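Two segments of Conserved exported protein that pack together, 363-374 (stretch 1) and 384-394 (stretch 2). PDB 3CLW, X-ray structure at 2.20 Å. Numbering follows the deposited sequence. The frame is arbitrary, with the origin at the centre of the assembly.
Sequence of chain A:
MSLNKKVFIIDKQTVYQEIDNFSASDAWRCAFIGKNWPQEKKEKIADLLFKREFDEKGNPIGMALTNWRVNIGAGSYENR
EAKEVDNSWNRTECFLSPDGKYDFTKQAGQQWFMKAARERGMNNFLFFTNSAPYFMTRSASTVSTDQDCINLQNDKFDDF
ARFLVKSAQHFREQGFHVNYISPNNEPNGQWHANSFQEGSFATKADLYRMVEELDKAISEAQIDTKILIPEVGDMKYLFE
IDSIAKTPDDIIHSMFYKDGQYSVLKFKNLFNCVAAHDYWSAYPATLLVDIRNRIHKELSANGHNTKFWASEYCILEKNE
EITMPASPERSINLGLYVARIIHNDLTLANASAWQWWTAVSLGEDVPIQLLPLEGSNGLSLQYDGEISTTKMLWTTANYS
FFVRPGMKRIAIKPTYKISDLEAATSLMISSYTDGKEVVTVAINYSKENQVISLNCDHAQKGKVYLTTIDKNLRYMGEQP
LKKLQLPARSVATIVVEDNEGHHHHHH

Stretch 1 (363-374) GEDVPIQLLPLE
Stretch 2 384-394: DGEISTTKMLW

A short antiparallel β-ladder often draws its strength from the backbone, leaving the side chains to specify what each face meets and how the ladder ends; residues 363-374 and 384-394 of this conserved exported protein illustrate the principle, burying 823 Å² between them. Strand 368-371 runs at 149° to strand 386-389, all residues in extended conformation (phi -77 to -128°, psi 120 to 142°). The register pairs Ile368 with Thr389, Gln369 with Ser388, Leu370 with Ile387 and Leu371 with Glu386, CA atoms 4.8 to 5.1 Å apart. Gln369 N to Ser388 O and Ser388 N to Gln369 O both measure 2.8 Å; Leu371 N donates to Glu386 O at 2.7 Å, and Glu386 N to Leu371 O at 2.8 Å. Beside the non-hydrogen-bonded pair Leu370-Ile387, Leu370 CA lies 3.4 Å from Glu386 O, in a CA-H...O contact.

Alternation sorts the side chains. Ile368, Leu370, Ile387 and Thr389 share one face. Ile368 (m, t) sets CG2 4.0 Å from Ile387 CG2 and CG1 3.8 Å from Leu393 CD1, so one branched residue touches both strand and helix. Leu370 is buried with chi1 -97° and chi2 19°, outside the usual wells. Thr389 (p) accepts through OG1 from Trp394 NE1 at 3.0 Å, tying strand to helix.

The other face carries Gln369, Leu371, Glu386 and Ser388 and is more polar. Gln369 (t, t, chi3 36°) and Ser388 (t) are bridged by a water, 2.7 Å from Gln369 OE1 and 2.6 Å from Ser388 OG. Leu371 (m, t) packs CD1 3.6 Å from Ser388 CB and also 3.6 Å from Glu386 OE1. Glu386 (t, t, chi3 -23°) is exposed, as suits its charged end.

At the helical end, Thr390 (p) points toward stretch 1. Its N donates to Pro367 O at 2.9 Å, and its OG1 lies 2.7 Å from Val366 O while accepting weak capping bonds from Met392 N (3.2 Å) and Leu393 N (3.4 Å). Threonine suits this N-cap because its hydroxyl can accept from helix amides, while its methyl CG2 packs 3.7 Å from Glu364 CG. Pro367 (phi -54°, psi -46°, C-gamma exo) places CB 3.7 Å from CB of Leu393 (t, t), and Met392 (m, t, m) brings CE to 3.4 Å from Glu364 O; these three, like Ile368, are apolar and buried. Extended Glu364 (t, t, chi3 -8°) reaches a water 2.9 Å from its OE2; that water lies 2.8 Å from Lys391 N.

Beyond the ladder's other end, Leu373 (m, t) rests CD2 3.5 Å from Gly385 C.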

# COMPACT_ATOMS: atom_id res chain seq x y z
N GLY A 363 -11.31 13.45 -1.69
CA GLY A 363 -11.73 13.43 -0.28
C GLY A 363 -10.52 13.57 0.62
O GLY A 363 -9.40 13.69 0.12
N GLU A 364 -10.73 13.54 1.93
CA GLU A 364 -9.62 13.58 2.89
C GLU A 364 -9.39 12.16 3.43
O GLU A 364 -9.66 11.87 4.60
CB GLU A 364 -9.85 14.59 4.03
CG GLU A 364 -8.53 15.10 4.68
CD GLU A 364 -8.72 15.91 6.00
OE1 GLU A 364 -9.86 16.24 6.40
OE2 GLU A 364 -7.71 16.22 6.67
N ASP A 365 -8.91 11.28 2.56
CA ASP A 365 -8.87 9.85 2.89
C ASP A 365 -7.56 9.16 2.46
O ASP A 365 -7.43 7.97 2.62
CB ASP A 365 -10.07 9.15 2.27
CG ASP A 365 -10.37 9.64 0.86
OD1 ASP A 365 -9.44 9.95 0.10
OD2 ASP A 365 -11.56 9.75 0.51
N VAL A 366 -6.61 9.94 1.94
CA VAL A 366 -5.30 9.47 1.48
C VAL A 366 -4.31 10.65 1.69
O VAL A 366 -4.71 11.65 2.28
CB VAL A 366 -5.33 8.99 0.01
CG1 VAL A 366 -6.25 7.76 -0.18
CG2 VAL A 366 -5.72 10.12 -0.92
N PRO A 367 -3.03 10.48 1.33
CA PRO A 367 -1.99 11.53 1.47
C PRO A 367 -2.30 12.90 0.82
O PRO A 367 -2.04 13.93 1.44
CB PRO A 367 -0.77 10.90 0.82
CG PRO A 367 -1.00 9.44 1.03
CD PRO A 367 -2.44 9.21 0.84
N ILE A 368 -2.79 12.91 -0.41
CA ILE A 368 -2.98 14.15 -1.15
C ILE A 368 -4.45 14.30 -1.50
O ILE A 368 -5.06 13.41 -2.11
CB ILE A 368 -2.11 14.25 -2.45
CG1 ILE A 368 -0.63 14.37 -2.12
CG2 ILE A 368 -2.52 15.48 -3.30
CD1 ILE A 368 0.33 14.00 -3.32
N GLN A 369 -5.01 15.43 -1.08
CA GLN A 369 -6.34 15.83 -1.47
C GLN A 369 -6.27 16.90 -2.58
O GLN A 369 -5.49 17.84 -2.50
CB GLN A 369 -7.14 16.34 -0.28
CG GLN A 369 -8.49 16.90 -0.68
CD GLN A 369 -9.38 17.14 0.49
OE1 GLN A 369 -8.92 17.52 1.57
NE2 GLN A 369 -10.67 16.91 0.31
N LEU A 370 -7.08 16.71 -3.60
CA LEU A 370 -7.09 17.52 -4.80
C LEU A 370 -8.30 18.41 -4.63
O LEU A 370 -9.39 17.90 -4.40
CB LEU A 370 -7.32 16.59 -5.99
CG LEU A 370 -6.20 16.03 -6.88
CD1 LEU A 370 -4.77 16.05 -6.29
CD2 LEU A 370 -6.62 14.65 -7.30
N LEU A 371 -8.11 19.72 -4.71
CA LEU A 371 -9.23 20.68 -4.51
C LEU A 371 -9.55 21.38 -5.82
O LEU A 371 -8.65 21.90 -6.45
CB LEU A 371 -8.90 21.71 -3.41
CG LEU A 371 -8.51 21.10 -2.05
CD1 LEU A 371 -7.84 22.12 -1.11
CD2 LEU A 371 -9.70 20.45 -1.36
N PRO A 372 -10.82 21.38 -6.24
CA PRO A 372 -11.11 22.11 -7.48
C PRO A 372 -10.62 23.56 -7.37
O PRO A 372 -10.62 24.11 -6.28
CB PRO A 372 -12.64 22.08 -7.55
CG PRO A 372 -13.02 20.85 -6.77
CD PRO A 372 -12.04 20.84 -5.62
N LEU A 373 -10.15 24.14 -8.47
CA LEU A 373 -9.92 25.59 -8.47
C LEU A 373 -11.25 26.29 -8.12
O LEU A 373 -12.33 25.69 -8.23
CB LEU A 373 -9.36 26.05 -9.81
CG LEU A 373 -8.08 25.31 -10.22
CD1 LEU A 373 -7.53 25.79 -11.55
CD2 LEU A 373 -7.01 25.41 -9.11
N GLU A 374 -11.19 27.53 -7.66
CA GLU A 374 -12.40 28.09 -7.06
C GLU A 374 -13.56 28.21 -8.03
O GLU A 374 -13.37 28.55 -9.22
CB GLU A 374 -12.15 29.36 -6.25
CG GLU A 374 -11.90 30.58 -7.03
CD GLU A 374 -12.02 31.85 -6.17
OE1 GLU A 374 -13.01 31.97 -5.40
OE2 GLU A 374 -11.13 32.73 -6.29
N ASP A 384 -7.00 20.29 -14.06
CA ASP A 384 -6.22 21.20 -13.20
C ASP A 384 -6.87 21.21 -11.81
O ASP A 384 -8.03 20.85 -11.67
CB ASP A 384 -6.25 22.62 -13.78
CG ASP A 384 -5.12 23.49 -13.28
OD1 ASP A 384 -4.41 23.12 -12.33
OD2 ASP A 384 -4.95 24.60 -13.84
N GLY A 385 -6.15 21.66 -10.78
CA GLY A 385 -6.72 21.71 -9.44
C GLY A 385 -5.67 22.20 -8.47
O GLY A 385 -4.59 22.55 -8.86
N GLU A 386 -6.01 22.20 -7.19
CA GLU A 386 -5.11 22.59 -6.11
C GLU A 386 -4.70 21.35 -5.28
O GLU A 386 -5.52 20.53 -4.91
CB GLU A 386 -5.80 23.62 -5.19
CG GLU A 386 -4.86 24.29 -4.17
CD GLU A 386 -5.57 24.82 -2.93
OE1 GLU A 386 -6.80 25.08 -2.97
OE2 GLU A 386 -4.88 24.98 -1.89
N ILE A 387 -3.41 21.27 -4.98
CA ILE A 387 -2.83 20.21 -4.16
C ILE A 387 -2.93 20.57 -2.66
O ILE A 387 -2.51 21.65 -2.24
CB ILE A 387 -1.35 19.99 -4.59
CG1 ILE A 387 -1.29 19.57 -6.05
CG2 ILE A 387 -0.65 18.99 -3.70
CD1 ILE A 387 -0.05 20.05 -6.75
N SER A 388 -3.50 19.67 -1.87
CA SER A 388 -3.54 19.86 -0.42
C SER A 388 -2.99 18.59 0.28
O SER A 388 -3.52 17.51 0.08
CB SER A 388 -4.99 20.16 -0.04
OG SER A 388 -5.17 20.26 1.35
N THR A 389 -1.92 18.71 1.06
CA THR A 389 -1.42 17.55 1.81
C THR A 389 -2.29 17.28 3.03
O THR A 389 -2.81 18.21 3.64
CB THR A 389 0.07 17.69 2.25
OG1 THR A 389 0.21 18.77 3.19
CG2 THR A 389 0.95 17.95 1.04
N THR A 390 -2.52 16.00 3.35
CA THR A 390 -3.26 15.68 4.54
C THR A 390 -2.26 15.31 5.63
O THR A 390 -1.06 15.16 5.36
CB THR A 390 -4.26 14.51 4.32
OG1 THR A 390 -3.53 13.30 4.11
CG2 THR A 390 -5.17 14.78 3.13
N LYS A 391 -2.72 15.21 6.87
CA LYS A 391 -1.82 14.76 7.94
C LYS A 391 -1.41 13.27 7.76
O LYS A 391 -0.42 12.81 8.36
CB LYS A 391 -2.45 15.00 9.30
CG LYS A 391 -2.59 16.51 9.64
CD LYS A 391 -1.22 17.12 9.93
CE LYS A 391 -1.31 18.62 10.17
NZ LYS A 391 0.05 19.15 10.52
N MET A 392 -2.21 12.55 6.96
CA MET A 392 -1.96 11.17 6.61
C MET A 392 -0.71 11.12 5.77
O MET A 392 0.07 10.20 5.91
CB MET A 392 -3.16 10.55 5.87
CG MET A 392 -4.35 10.15 6.81
SD MET A 392 -5.94 9.73 6.07
CE MET A 392 -6.46 11.37 5.49
N LEU A 393 -0.48 12.13 4.93
CA LEU A 393 0.75 12.12 4.17
C LEU A 393 1.92 12.20 5.13
O LEU A 393 2.86 11.43 5.04
CB LEU A 393 0.80 13.27 3.13
CG LEU A 393 2.00 13.26 2.15
CD1 LEU A 393 1.70 13.98 0.85
CD2 LEU A 393 3.22 13.91 2.79
N TRP A 394 1.85 13.15 6.06
CA TRP A 394 2.96 13.39 6.97
C TRP A 394 3.21 12.26 8.00
O TRP A 394 4.36 11.92 8.32
CB TRP A 394 2.82 14.80 7.57
CG TRP A 394 2.79 15.80 6.44
CD1 TRP A 394 1.72 16.57 6.04
CD2 TRP A 394 3.87 16.08 5.52
NE1 TRP A 394 2.10 17.34 4.95
CE2 TRP A 394 3.39 17.03 4.60
CE3 TRP A 394 5.19 15.60 5.38
CZ2 TRP A 394 4.19 17.55 3.57
CZ3 TRP A 394 5.96 16.08 4.36
CH2 TRP A 394 5.47 17.05 3.45
O HOH W 1 -5.41 14.64 7.46
O HOH W 2 -6.57 18.49 2.61
O HOH W 3 -10.28 22.37 -10.95